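Long-range contacts in ADP-ribosylation factor-binding protein GGA1 (Saccharomyces cerevisiae, PDB 5CN2), which may help regulate membrane traffic through the trans-Golgi network and is represented here by its C-terminal gamma-adaptin ear (GAE) domain: residues A[15-20]-A[42-47]; A[21-26]-A[37-42]; A[30-35]-A[92-97]. All coordinates share one frame; numbering follows the deposited sequence.

Contact 1 (A[15-20]-A[42-47]); sequences LNQSDH and SNISSD
Asn43 sits against the carbonyl of His20, and its OD1 is gripped by two donors from Ser45. The hydroxyl Ser45 OG gives a hydrogen bond of 2.7 Å to Asn43 OD1, in the plane of the amide and on a lone pair. The backbone Ser45 N adds a second bond of 2.9 Å to Asn43 OD1, tilted from that plane. This second bond makes an Asx turn. CG of Asn43 is anti to the backbone N (chi1 -177°), which sets the carboxamide beside the chain that follows. The other end of the amide is also held, since Asn43 ND2 donates to Asp47 O at 2.9 Å and to Leu74 O. Ser45 OG in turn accepts from Asp47 N at 3.2 Å, an ST turn. The amide is therefore fixed in rotation at both ends.

One hydrogen bond joins the two segments. Ile44 N donates to His20 O at 3.1 Å, coming from above the carbonyl plane. Ile44 adds apolar packing. Its CG1 lies between the backbone N and the carbonyl carbon (chi1 57°), and CD1 beyond it reaches the backbone of the 18-20 turn. There Ile44 CD1 is 3.5 Å from Asp19 O and 3.6 Å from Ser18 O. The His20 ring meets Ser45 CB obliquely. The His20 side chain also touches Tyr107 and Lys114. Ser18 OG is bonded to Glu116.

The Asx and ST turns form the exit of strand 34-43. They pack on the tight turn between strands 13-17 and 21-29, at one end of the antiparallel beta-sandwich of the ear domain.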
ATOM      1  N   LEU A  15      -4.928   1.019  -4.921  1.00 42.70           N
ATOM      2  CA  LEU A  15      -4.009  -0.080  -5.169  1.00 41.01           C
ATOM      3  C   LEU A  15      -4.815  -1.364  -5.326  1.00 37.40           C
ATOM      4  O   LEU A  15      -4.571  -2.173  -6.214  1.00 33.74           O
ATOM      5  CB  LEU A  15      -3.035  -0.233  -3.992  1.00 43.08           C
ATOM      6  CG  LEU A  15      -1.846  -1.167  -4.245  1.00 45.49           C
ATOM      7  CD1 LEU A  15      -0.826  -0.440  -5.096  1.00 48.77           C
ATOM      8  CD2 LEU A  15      -1.186  -1.627  -2.951  1.00 48.51           C
ATOM      9  N   ASN A  16      -5.778  -1.552  -4.446  1.00 35.68           N
ATOM     10  CA  ASN A  16      -6.576  -2.766  -4.490  1.00 36.85           C
ATOM     11  C   ASN A  16      -7.887  -2.624  -3.723  1.00 37.36           C
ATOM     12  O   ASN A  16      -7.957  -1.967  -2.676  1.00 38.02           O
ATOM     13  CB  ASN A  16      -5.787  -3.943  -3.925  1.00 36.67           C
ATOM     14  CG  ASN A  16      -6.395  -5.273  -4.307  1.00 39.02           C
ATOM     15  OD1 ASN A  16      -6.792  -6.066  -3.454  1.00 45.31           O
ATOM     16  ND2 ASN A  16      -6.510  -5.505  -5.592  1.00 38.09           N
ATOM     17  N   GLN A  17      -8.919  -3.246  -4.265  1.00 38.57           N
ATOM     18  CA  GLN A  17     -10.203  -3.312  -3.615  1.00 45.30           C
ATOM     19  C   GLN A  17     -10.766  -4.724  -3.746  1.00 42.14           C
ATOM     20  O   GLN A  17     -11.053  -5.162  -4.840  1.00 40.97           O
ATOM     21  CB  GLN A  17     -11.169  -2.264  -4.214  1.00 47.81           C
ATOM     22  CG  GLN A  17     -12.344  -1.967  -3.282  1.00 51.71           C
ATOM     23  CD  GLN A  17     -12.864  -0.545  -3.374  1.00 53.00           C
ATOM     24  OE1 GLN A  17     -12.618   0.166  -4.357  1.00 57.42           O
ATOM     25  NE2 GLN A  17     -13.582  -0.117  -2.335  1.00 53.12           N
ATOM     26  N   SER A  18     -10.865  -5.431  -2.622  1.00 43.02           N
ATOM     27  CA  SER A  18     -11.496  -6.745  -2.552  1.00 42.01           C
ATOM     28  C   SER A  18     -12.850  -6.505  -1.898  1.00 45.96           C
ATOM     29  O   SER A  18     -13.322  -5.365  -1.860  1.00 41.61           O
ATOM     30  CB  SER A  18     -10.624  -7.729  -1.747  1.00 43.18           C
ATOM     31  OG  SER A  18     -10.327  -7.266  -0.430  1.00 43.19           O
ATOM     32  N   ASP A  19     -13.492  -7.553  -1.387  1.00 51.96           N
ATOM     33  CA  ASP A  19     -14.791  -7.384  -0.718  1.00 51.96           C
ATOM     34  C   ASP A  19     -14.647  -6.951   0.741  1.00 51.56           C
ATOM     35  O   ASP A  19     -15.574  -6.411   1.318  1.00 53.54           O
ATOM     36  CB  ASP A  19     -15.589  -8.683  -0.780  1.00 57.40           C
ATOM     37  CG  ASP A  19     -15.958  -9.065  -2.197  1.00 60.91           C
ATOM     38  OD1 ASP A  19     -16.137  -8.145  -3.024  1.00 61.16           O
ATOM     39  OD2 ASP A  19     -16.072 -10.281  -2.472  1.00 63.67           O
ATOM     40  N   HIS A  20     -13.474  -7.185   1.322  1.00 51.66           N
ATOM     41  CA  HIS A  20     -13.215  -6.919   2.734  1.00 49.37           C
ATOM     42  C   HIS A  20     -12.317  -5.726   3.005  1.00 45.34           C
ATOM     43  O   HIS A  20     -12.319  -5.208   4.110  1.00 44.39           O
ATOM     44  CB  HIS A  20     -12.529  -8.138   3.328  1.00 50.22           C
ATOM     45  CG  HIS A  20     -13.222  -9.405   2.994  1.00 54.26           C
ATOM     46  ND1 HIS A  20     -14.052 -10.050   3.883  1.00 56.94           N
ATOM     47  CD2 HIS A  20     -13.260 -10.122   1.847  1.00 58.11           C
ATOM     48  CE1 HIS A  20     -14.547 -11.132   3.310  1.00 59.41           C
ATOM     49  NE2 HIS A  20     -14.086 -11.196   2.071  1.00 62.72           N
ATOM     50  N   SER A  42      -8.368   0.208   4.523  1.00 31.02           N
ATOM     51  CA  SER A  42      -9.744   0.383   4.959  1.00 32.13           C
ATOM     52  C   SER A  42     -10.532  -0.940   4.996  1.00 33.16           C
ATOM     53  O   SER A  42     -10.600  -1.642   4.003  1.00 35.08           O
ATOM     54  CB  SER A  42     -10.459   1.363   4.036  1.00 31.85           C
ATOM     55  OG  SER A  42      -9.888   2.661   4.126  1.00 32.26           O
ATOM     56  N   ASN A  43     -11.154  -1.239   6.133  1.00 32.55           N
ATOM     57  CA  ASN A  43     -12.013  -2.417   6.279  1.00 34.64           C
ATOM     58  C   ASN A  43     -13.391  -1.979   5.836  1.00 39.89           C
ATOM     59  O   ASN A  43     -13.990  -1.106   6.470  1.00 46.03           O
ATOM     60  CB  ASN A  43     -12.000  -2.877   7.743  1.00 32.73           C
ATOM     61  CG  ASN A  43     -12.799  -4.150   8.009  1.00 34.11           C
ATOM     62  OD1 ASN A  43     -13.583  -4.632   7.188  1.00 35.77           O
ATOM     63  ND2 ASN A  43     -12.589  -4.707   9.201  1.00 35.65           N
ATOM     64  N   ILE A  44     -13.859  -2.537   4.721  1.00 41.74           N
ATOM     65  CA  ILE A  44     -15.212  -2.293   4.217  1.00 45.60           C
ATOM     66  C   ILE A  44     -16.166  -3.493   4.473  1.00 45.34           C
ATOM     67  O   ILE A  44     -17.256  -3.546   3.908  1.00 42.83           O
ATOM     68  CB  ILE A  44     -15.200  -1.960   2.701  1.00 46.19           C
ATOM     69  CG1 ILE A  44     -14.538  -3.088   1.899  1.00 47.55           C
ATOM     70  CG2 ILE A  44     -14.488  -0.639   2.456  1.00 48.86           C
ATOM     71  CD1 ILE A  44     -14.872  -3.079   0.428  1.00 48.19           C
ATOM     72  N   SER A  45     -15.747  -4.449   5.304  1.00 44.72           N
ATOM     73  CA  SER A  45     -16.632  -5.527   5.775  1.00 43.80           C
ATOM     74  C   SER A  45     -17.187  -5.171   7.145  1.00 45.15           C
ATOM     75  O   SER A  45     -16.605  -4.337   7.855  1.00 40.33           O
ATOM     76  CB  SER A  45     -15.858  -6.821   5.927  1.00 42.91           C
ATOM     77  OG  SER A  45     -15.150  -6.824   7.166  1.00 45.00           O
ATOM     78  N   SER A  46     -18.271  -5.851   7.537  1.00 47.10           N
ATOM     79  CA  SER A  46     -18.907  -5.630   8.852  1.00 50.05           C
ATOM     80  C   SER A  46     -18.310  -6.513   9.965  1.00 51.62           C
ATOM     81  O   SER A  46     -18.892  -6.627  11.048  1.00 47.39           O
ATOM     82  CB  SER A  46     -20.445  -5.779   8.773  1.00 50.24           C
ATOM     83  OG  SER A  46     -20.836  -6.718   7.794  1.00 50.16           O
ATOM     84  N   ASP A  47     -17.130  -7.086   9.694  1.00 52.77           N
ATOM     85  CA  ASP A  47     -16.368  -7.882  10.652  1.00 54.03           C
ATOM     86  C   ASP A  47     -14.939  -7.360  10.788  1.00 52.97           C
ATOM     87  O   ASP A  47     -14.350  -6.914   9.807  1.00 53.96           O
ATOM     88  CB  ASP A  47     -16.304  -9.332  10.170  1.00 60.83           C
ATOM     89  CG  ASP A  47     -17.612 -10.053  10.344  1.00 60.13           C
ATOM     90  OD1 ASP A  47     -18.021 -10.193  11.507  1.00 62.24           O
ATOM     91  OD2 ASP A  47     -18.225 -10.458   9.334  1.00 62.54           O
TER

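Contact 2 (A[21-26]-A[37-42]); sequences LRIDYE and LVIFYS
Arg22 and Ser42 face each other as a hydrogen-bonded pair in the antiparallel beta hairpin of strands 21-29 and 34-43. Six backbone bonds run between residues 22-26 and 38-42. The Arg22 chain bends at chi3 (77°), and one face of its guanidinium lies over Ser42 CB, offset toward the rim. At the guanidinium edge, in plane, Arg22 NE makes a salt bridge of 2.8 Å to Asp24 OD2, which it meets from above the carboxylate plane. An alanine at Arg22 would probably leave Asp24 OD2 without this charged mate and uncover Ser42 CB.

Phe40 lies on the same face of the sheet. The Asp24 carboxylate is turned 74° from its ring, with Asp24 OD1 3.5 Å from Phe40 CB. Glu26 OE1 is at the ring edge, 4.1 Å from Phe40 CE2. Arg12 makes a cation-pi contact with Phe40 and a salt bridge to Asp24 OD1.

The other face carries Ile23, Tyr25, Ile39 and Tyr41. Ile23 and Ile39 lie side by side and point the same way, their CG2 atoms 3.6 Å apart. Ile23 CG1 comes to the edge of the Tyr41 ring, 3.8 Å from Tyr41 CD1. Tyr41 OH is bonded to Gln84. The Tyr25 ring meets Leu37 obliquely, CD2 to CD2 at 4.0 Å. Back beside Arg22, Ser42 OG is hydrogen-bonded to Asp80 N and to a water, which also bonds Arg22 O at 2.8 Å and Asp24 OD1 at 2.9 Å.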
ATOM      1  N   LEU A  21     -11.534  -5.317   2.013  1.00 41.15           N
ATOM      2  CA  LEU A  21     -10.417  -4.430   2.243  1.00 39.18           C
ATOM      3  C   LEU A  21     -10.184  -3.517   1.050  1.00 36.80           C
ATOM      4  O   LEU A  21     -10.240  -3.964  -0.099  1.00 37.36           O
ATOM      5  CB  LEU A  21      -9.162  -5.268   2.464  1.00 41.49           C
ATOM      6  CG  LEU A  21      -7.890  -4.483   2.756  1.00 43.18           C
ATOM      7  CD1 LEU A  21      -7.949  -3.878   4.143  1.00 43.75           C
ATOM      8  CD2 LEU A  21      -6.669  -5.380   2.638  1.00 46.57           C
ATOM      9  N   ARG A  22      -9.931  -2.244   1.324  1.00 33.81           N
ATOM     10  CA  ARG A  22      -9.488  -1.293   0.288  1.00 33.08           C
ATOM     11  C   ARG A  22      -8.145  -0.732   0.693  1.00 30.26           C
ATOM     12  O   ARG A  22      -7.997  -0.223   1.791  1.00 29.43           O
ATOM     13  CB  ARG A  22     -10.468  -0.139   0.078  1.00 31.96           C
ATOM     14  CG  ARG A  22      -9.960   0.872  -0.954  1.00 34.48           C
ATOM     15  CD  ARG A  22     -10.919   2.024  -1.219  1.00 37.04           C
ATOM     16  NE  ARG A  22     -10.914   3.033  -0.155  1.00 37.46           N
ATOM     17  CZ  ARG A  22     -11.783   3.084   0.853  1.00 39.50           C
ATOM     18  NH1 ARG A  22     -12.752   2.187   0.964  1.00 41.21           N
ATOM     19  NH2 ARG A  22     -11.685   4.045   1.766  1.00 40.97           N
ATOM     20  N   ILE A  23      -7.167  -0.882  -0.192  1.00 31.78           N
ATOM     21  CA  ILE A  23      -5.852  -0.294  -0.014  1.00 32.81           C
ATOM     22  C   ILE A  23      -5.815   0.805  -1.019  1.00 31.15           C
ATOM     23  O   ILE A  23      -5.975   0.556  -2.184  1.00 31.43           O
ATOM     24  CB  ILE A  23      -4.704  -1.287  -0.339  1.00 33.93           C
ATOM     25  CG1 ILE A  23      -4.836  -2.568   0.477  1.00 36.47           C
ATOM     26  CG2 ILE A  23      -3.357  -0.653  -0.081  1.00 33.71           C
ATOM     27  CD1 ILE A  23      -3.878  -3.670   0.070  1.00 37.37           C
ATOM     28  N   ASP A  24      -5.606   2.030  -0.567  1.00 34.82           N
ATOM     29  CA  ASP A  24      -5.388   3.145  -1.477  1.00 33.06           C
ATOM     30  C   ASP A  24      -4.269   4.015  -0.938  1.00 34.34           C
ATOM     31  O   ASP A  24      -3.702   3.728   0.152  1.00 29.94           O
ATOM     32  CB  ASP A  24      -6.686   3.947  -1.715  1.00 33.70           C
ATOM     33  CG  ASP A  24      -7.370   4.387  -0.445  1.00 32.90           C
ATOM     34  OD1 ASP A  24      -6.735   4.491   0.621  1.00 37.70           O
ATOM     35  OD2 ASP A  24      -8.582   4.623  -0.518  1.00 32.51           O
ATOM     36  N   TYR A  25      -3.914   5.060  -1.691  1.00 34.58           N
ATOM     37  CA  TYR A  25      -2.698   5.813  -1.346  1.00 34.12           C
ATOM     38  C   TYR A  25      -2.570   7.164  -1.992  1.00 35.04           C
ATOM     39  O   TYR A  25      -3.106   7.394  -3.070  1.00 36.42           O
ATOM     40  CB  TYR A  25      -1.446   4.978  -1.690  1.00 32.68           C
ATOM     41  CG  TYR A  25      -1.300   4.692  -3.144  1.00 32.05           C
ATOM     42  CD1 TYR A  25      -1.989   3.661  -3.737  1.00 32.11           C
ATOM     43  CD2 TYR A  25      -0.463   5.478  -3.947  1.00 33.00           C
ATOM     44  CE1 TYR A  25      -1.852   3.403  -5.088  1.00 33.69           C
ATOM     45  CE2 TYR A  25      -0.316   5.228  -5.280  1.00 31.51           C
ATOM     46  CZ  TYR A  25      -1.011   4.202  -5.853  1.00 33.93           C
ATOM     47  OH  TYR A  25      -0.876   3.971  -7.202  1.00 36.63           O
ATOM     48  N   GLU A  26      -1.851   8.051  -1.307  1.00 37.22           N
ATOM     49  CA  GLU A  26      -1.423   9.324  -1.850  1.00 38.77           C
ATOM     50  C   GLU A  26      -0.014   9.155  -2.393  1.00 42.18           C
ATOM     51  O   GLU A  26       0.812   8.431  -1.825  1.00 40.03           O
ATOM     52  CB  GLU A  26      -1.461  10.401  -0.766  1.00 42.29           C
ATOM     53  CG  GLU A  26      -2.884  10.700  -0.309  1.00 45.98           C
ATOM     54  CD  GLU A  26      -2.984  11.563   0.929  1.00 48.25           C
ATOM     55  OE1 GLU A  26      -2.034  11.641   1.731  1.00 48.11           O
ATOM     56  OE2 GLU A  26      -4.068  12.146   1.112  1.00 61.32           O
ATOM     57  N   LEU A  37       4.988   7.710  -0.628  1.00 44.00           N
ATOM     58  CA  LEU A  37       3.706   7.004  -0.658  1.00 42.93           C
ATOM     59  C   LEU A  37       3.169   6.924   0.714  1.00 41.96           C
ATOM     60  O   LEU A  37       3.812   6.335   1.602  1.00 41.15           O
ATOM     61  CB  LEU A  37       3.845   5.557  -1.098  1.00 46.05           C
ATOM     62  CG  LEU A  37       3.611   5.253  -2.545  1.00 49.16           C
ATOM     63  CD1 LEU A  37       4.966   5.298  -3.241  1.00 53.94           C
ATOM     64  CD2 LEU A  37       2.970   3.885  -2.630  1.00 50.93           C
ATOM     65  N   VAL A  38       1.971   7.463   0.885  1.00 44.24           N
ATOM     66  CA  VAL A  38       1.223   7.289   2.113  1.00 41.92           C
ATOM     67  C   VAL A  38       0.108   6.321   1.789  1.00 42.51           C
ATOM     68  O   VAL A  38      -0.781   6.635   0.993  1.00 40.53           O
ATOM     69  CB  VAL A  38       0.707   8.627   2.630  1.00 43.60           C
ATOM     70  CG1 VAL A  38       0.031   8.454   3.983  1.00 44.22           C
ATOM     71  CG2 VAL A  38       1.869   9.604   2.728  1.00 41.54           C
ATOM     72  N   ILE A  39       0.199   5.123   2.374  1.00 40.82           N
ATOM     73  CA  ILE A  39      -0.733   4.036   2.106  1.00 37.43           C
ATOM     74  C   ILE A  39      -1.754   3.950   3.239  1.00 35.98           C
ATOM     75  O   ILE A  39      -1.416   4.117   4.413  1.00 35.69           O
ATOM     76  CB  ILE A  39      -0.007   2.694   1.978  1.00 36.75           C
ATOM     77  CG1 ILE A  39       1.225   2.856   1.077  1.00 39.41           C
ATOM     78  CG2 ILE A  39      -0.951   1.599   1.449  1.00 35.59           C
ATOM     79  CD1 ILE A  39       1.997   1.570   0.824  1.00 40.29           C
ATOM     80  N   PHE A  40      -3.005   3.702   2.875  1.00 33.93           N
ATOM     81  CA  PHE A  40      -4.088   3.610   3.845  1.00 34.28           C
ATOM     82  C   PHE A  40      -4.850   2.322   3.614  1.00 31.29           C
ATOM     83  O   PHE A  40      -5.128   1.948   2.467  1.00 32.98           O
ATOM     84  CB  PHE A  40      -5.055   4.790   3.693  1.00 36.46           C
ATOM     85  CG  PHE A  40      -4.458   6.118   4.017  1.00 37.04           C
ATOM     86  CD1 PHE A  40      -4.514   6.611   5.305  1.00 38.84           C
ATOM     87  CD2 PHE A  40      -3.879   6.894   3.022  1.00 36.82           C
ATOM     88  CE1 PHE A  40      -3.971   7.849   5.607  1.00 39.60           C
ATOM     89  CE2 PHE A  40      -3.347   8.124   3.315  1.00 35.67           C
ATOM     90  CZ  PHE A  40      -3.375   8.596   4.612  1.00 36.52           C
ATOM     91  N   TYR A  41      -5.229   1.680   4.704  1.00 29.52           N
ATOM     92  CA  TYR A  41      -5.950   0.429   4.647  1.00 30.06           C
ATOM     93  C   TYR A  41      -7.328   0.619   5.261  1.00 31.28           C
ATOM     94  O   TYR A  41      -7.442   1.162   6.368  1.00 30.33           O
ATOM     95  CB  TYR A  41      -5.143  -0.650   5.374  1.00 30.34           C
ATOM     96  CG  TYR A  41      -3.670  -0.726   4.924  1.00 30.02           C
ATOM     97  CD1 TYR A  41      -3.286  -1.485   3.823  1.00 32.38           C
ATOM     98  CD2 TYR A  41      -2.690  -0.047   5.601  1.00 31.10           C
ATOM     99  CE1 TYR A  41      -1.953  -1.566   3.423  1.00 32.82           C
ATOM    100  CE2 TYR A  41      -1.357  -0.110   5.205  1.00 33.18           C
ATOM    101  CZ  TYR A  41      -1.002  -0.871   4.115  1.00 32.95           C
ATOM    102  OH  TYR A  41       0.311  -0.927   3.739  1.00 36.11           O
ATOM    103  N   SER A  42      -8.368   0.208   4.523  1.00 31.02           N
ATOM    104  CA  SER A  42      -9.744   0.383   4.959  1.00 32.13           C
ATOM    105  C   SER A  42     -10.532  -0.940   4.996  1.00 33.16           C
ATOM    106  O   SER A  42     -10.600  -1.642   4.003  1.00 35.08           O
ATOM    107  CB  SER A  42     -10.459   1.363   4.036  1.00 31.85           C
ATOM    108  OG  SER A  42      -9.888   2.661   4.126  1.00 32.26           O
TER
HETATM  109  O   HOH W   1      -8.125   2.546   2.335  1.00 25.47           O

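Contact 3 (A[30-35]-A[92-97]); sequences ESMTKL and SVNLGK
Val93 turns CG1 anti to its backbone N (chi1 172°), and Leu35 holds CG anti to its carbonyl carbon (chi1 -53°). The two side chains run alongside each other with opposite headings. Val93 CG1 meets Leu35 CG at 3.8 Å. The same methyl presses on the backbone of the other segment, with Val93 CG1 3.5 Å from Thr33 C and 3.6 Å from Lys34 N. Val93 CB is 3.7 Å from Thr33 O. The valine thus packs on both the peptide and the leucine, and Val88 lies against both side chains.

Farther out, the Met32 and Asn94 side chains cross at an angle. Arg29 NH2 donates to Val93 O and makes a weak bond to Met32 O, so one guanidinium links the two segments.

Within residues 30-35, Ser31 OG accepts from Thr33 N at 2.9 Å, an ST turn. Glu30 N bonds to Lys34 O at 3.0 Å and closes the bend. On the other side, the short helix ends in a Schellman motif at Gly96, whose positive phi (59°) favours glycine. The arrangement is a hairpin turn, between strands 21-29 and 34-43, packed against the short helix that follows strand 78-89 at the end of the sheet.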
ATOM      1  N   GLU A  30       8.569  14.437  -3.801  1.00 47.97           N
ATOM      2  CA  GLU A  30       9.228  15.323  -2.851  1.00 48.06           C
ATOM      3  C   GLU A  30      10.419  16.049  -3.466  1.00 47.37           C
ATOM      4  O   GLU A  30      10.755  17.153  -3.067  1.00 53.65           O
ATOM      5  CB  GLU A  30       9.706  14.550  -1.631  1.00 54.71           C
ATOM      6  CG  GLU A  30       8.613  14.219  -0.629  1.00 60.40           C
ATOM      7  CD  GLU A  30       9.191  13.734   0.682  1.00 66.10           C
ATOM      8  OE1 GLU A  30      10.309  13.161   0.681  1.00 70.27           O
ATOM      9  OE2 GLU A  30       8.540  13.945   1.720  1.00 70.70           O
ATOM     10  N   SER A  31      11.082  15.416  -4.415  1.00 46.85           N
ATOM     11  CA  SER A  31      12.262  15.989  -5.016  1.00 45.23           C
ATOM     12  C   SER A  31      12.370  15.396  -6.376  1.00 42.57           C
ATOM     13  O   SER A  31      11.508  14.638  -6.808  1.00 42.32           O
ATOM     14  CB  SER A  31      13.511  15.632  -4.200  1.00 45.20           C
ATOM     15  OG  SER A  31      13.958  14.330  -4.543  1.00 49.10           O
ATOM     16  N   MET A  32      13.465  15.690  -7.040  1.00 45.16           N
ATOM     17  CA  MET A  32      13.687  15.150  -8.362  1.00 49.37           C
ATOM     18  C   MET A  32      13.951  13.642  -8.348  1.00 46.24           C
ATOM     19  O   MET A  32      13.801  12.987  -9.376  1.00 45.34           O
ATOM     20  CB  MET A  32      14.852  15.884  -9.013  1.00 55.41           C
ATOM     21  CG  MET A  32      14.733  16.007 -10.515  1.00 61.86           C
ATOM     22  SD  MET A  32      13.350  17.040 -11.065  1.00 66.81           S
ATOM     23  CE  MET A  32      14.174  18.247 -12.113  1.00 68.80           C
ATOM     24  N   THR A  33      14.313  13.084  -7.190  1.00 43.94           N
ATOM     25  CA  THR A  33      14.706  11.660  -7.125  1.00 43.33           C
ATOM     26  C   THR A  33      13.853  10.807  -6.183  1.00 43.64           C
ATOM     27  O   THR A  33      14.095   9.610  -6.020  1.00 48.28           O
ATOM     28  CB  THR A  33      16.199  11.543  -6.734  1.00 44.57           C
ATOM     29  OG1 THR A  33      16.620  10.188  -6.890  1.00 51.21           O
ATOM     30  CG2 THR A  33      16.474  12.009  -5.297  1.00 41.64           C
ATOM     31  N   LYS A  34      12.838  11.413  -5.581  1.00 42.03           N
ATOM     32  CA  LYS A  34      12.148  10.805  -4.457  1.00 43.23           C
ATOM     33  C   LYS A  34      10.640  11.033  -4.558  1.00 41.98           C
ATOM     34  O   LYS A  34      10.191  12.165  -4.760  1.00 43.09           O
ATOM     35  CB  LYS A  34      12.676  11.411  -3.171  1.00 44.46           C
ATOM     36  CG  LYS A  34      12.289  10.671  -1.914  1.00 51.26           C
ATOM     37  CD  LYS A  34      12.991  11.282  -0.697  1.00 53.49           C
ATOM     38  CE  LYS A  34      13.383  10.212   0.309  1.00 58.37           C
ATOM     39  NZ  LYS A  34      13.136  10.642   1.713  1.00 61.37           N
ATOM     40  N   LEU A  35       9.889   9.936  -4.456  1.00 41.86           N
ATOM     41  CA  LEU A  35       8.441   9.937  -4.254  1.00 39.56           C
ATOM     42  C   LEU A  35       8.105   9.514  -2.831  1.00 40.99           C
ATOM     43  O   LEU A  35       8.854   8.753  -2.204  1.00 44.37           O
ATOM     44  CB  LEU A  35       7.760   8.953  -5.198  1.00 38.64           C
ATOM     45  CG  LEU A  35       8.041   9.030  -6.689  1.00 38.99           C
ATOM     46  CD1 LEU A  35       7.212   8.006  -7.446  1.00 40.63           C
ATOM     47  CD2 LEU A  35       7.771  10.418  -7.226  1.00 41.47           C
ATOM     48  N   SER A  92      14.784   5.381 -11.757  1.00 43.79           N
ATOM     49  CA  SER A  92      13.442   5.294 -12.342  1.00 46.50           C
ATOM     50  C   SER A  92      12.484   6.418 -11.925  1.00 45.15           C
ATOM     51  O   SER A  92      11.631   6.808 -12.711  1.00 43.68           O
ATOM     52  CB  SER A  92      12.818   3.943 -12.048  1.00 46.77           C
ATOM     53  OG  SER A  92      13.392   2.995 -12.919  1.00 52.01           O
ATOM     54  N   VAL A  93      12.634   6.926 -10.705  1.00 43.36           N
ATOM     55  CA  VAL A  93      11.893   8.101 -10.266  1.00 43.03           C
ATOM     56  C   VAL A  93      12.365   9.332 -11.042  1.00 44.60           C
ATOM     57  O   VAL A  93      11.563  10.171 -11.428  1.00 41.56           O
ATOM     58  CB  VAL A  93      12.021   8.343  -8.744  1.00 41.60           C
ATOM     59  CG1 VAL A  93      11.400   9.663  -8.346  1.00 41.62           C
ATOM     60  CG2 VAL A  93      11.342   7.223  -7.978  1.00 42.89           C
ATOM     61  N   ASN A  94      13.665   9.415 -11.303  1.00 45.64           N
ATOM     62  CA  ASN A  94      14.223  10.539 -12.045  1.00 46.06           C
ATOM     63  C   ASN A  94      13.864  10.552 -13.538  1.00 42.09           C
ATOM     64  O   ASN A  94      13.648  11.596 -14.133  1.00 45.12           O
ATOM     65  CB  ASN A  94      15.739  10.521 -11.913  1.00 52.94           C
ATOM     66  CG  ASN A  94      16.321  11.907 -11.851  1.00 55.93           C
ATOM     67  OD1 ASN A  94      16.528  12.456 -10.759  1.00 55.56           O
ATOM     68  ND2 ASN A  94      16.566  12.501 -13.025  1.00 58.67           N
ATOM     69  N   LEU A  95      13.820   9.384 -14.145  1.00 43.03           N
ATOM     70  CA  LEU A  95      13.542   9.273 -15.571  1.00 45.38           C
ATOM     71  C   LEU A  95      12.048   9.351 -15.943  1.00 45.95           C
ATOM     72  O   LEU A  95      11.709   9.308 -17.121  1.00 42.75           O
ATOM     73  CB  LEU A  95      14.179   7.987 -16.121  1.00 45.26           C
ATOM     74  CG  LEU A  95      15.713   8.085 -16.187  1.00 48.86           C
ATOM     75  CD1 LEU A  95      16.364   6.731 -16.391  1.00 48.86           C
ATOM     76  CD2 LEU A  95      16.138   9.023 -17.311  1.00 48.39           C
ATOM     77  N   GLY A  96      11.176   9.474 -14.942  1.00 47.71           N
ATOM     78  CA  GLY A  96       9.730   9.544 -15.162  1.00 50.72           C
ATOM     79  C   GLY A  96       9.202   8.310 -15.870  1.00 48.72           C
ATOM     80  O   GLY A  96       8.244   8.377 -16.630  1.00 47.43           O
ATOM     81  N   LYS A  97       9.886   7.198 -15.639  1.00 50.34           N
ATOM     82  CA  LYS A  97       9.492   5.894 -16.116  1.00 52.18           C
ATOM     83  C   LYS A  97       8.349   5.353 -15.257  1.00 50.38           C
ATOM     84  O   LYS A  97       8.232   5.716 -14.087  1.00 47.30           O
ATOM     85  CB  LYS A  97      10.680   4.932 -15.998  1.00 59.05           C
ATOM     86  CG  LYS A  97      11.371   4.629 -17.316  1.00 64.14           C
ATOM     87  CD  LYS A  97      12.717   3.961 -17.094  1.00 64.85           C
ATOM     88  CE  LYS A  97      13.413   3.713 -18.422  1.00 67.89           C
ATOM     89  NZ  LYS A  97      14.872   3.488 -18.239  1.00 67.91           N
TER

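From the N terminus, strand 13-17 leads into the loop 18-20, which residues 42-47 later meet to close contact 1. Contact 2 is nested inside that loop. It pairs strand 21-29 with strand 34-43 and shares Ser42 with contact 1. Residues 30-35 span the turn and the start of strand 34-43, and lie within both of these loops. Their partner, 92-97, comes much later, so contact 3 crosses contacts 1 and 2. Strand 34-43 serves all three. Contacts 1 and 3 lie on opposite sides of the chain's centre, with centres about 31 Å apart. Contact 1 joins the strand exit to the 18-20 loop, and contact 3 joins the hairpin turn to the short helix.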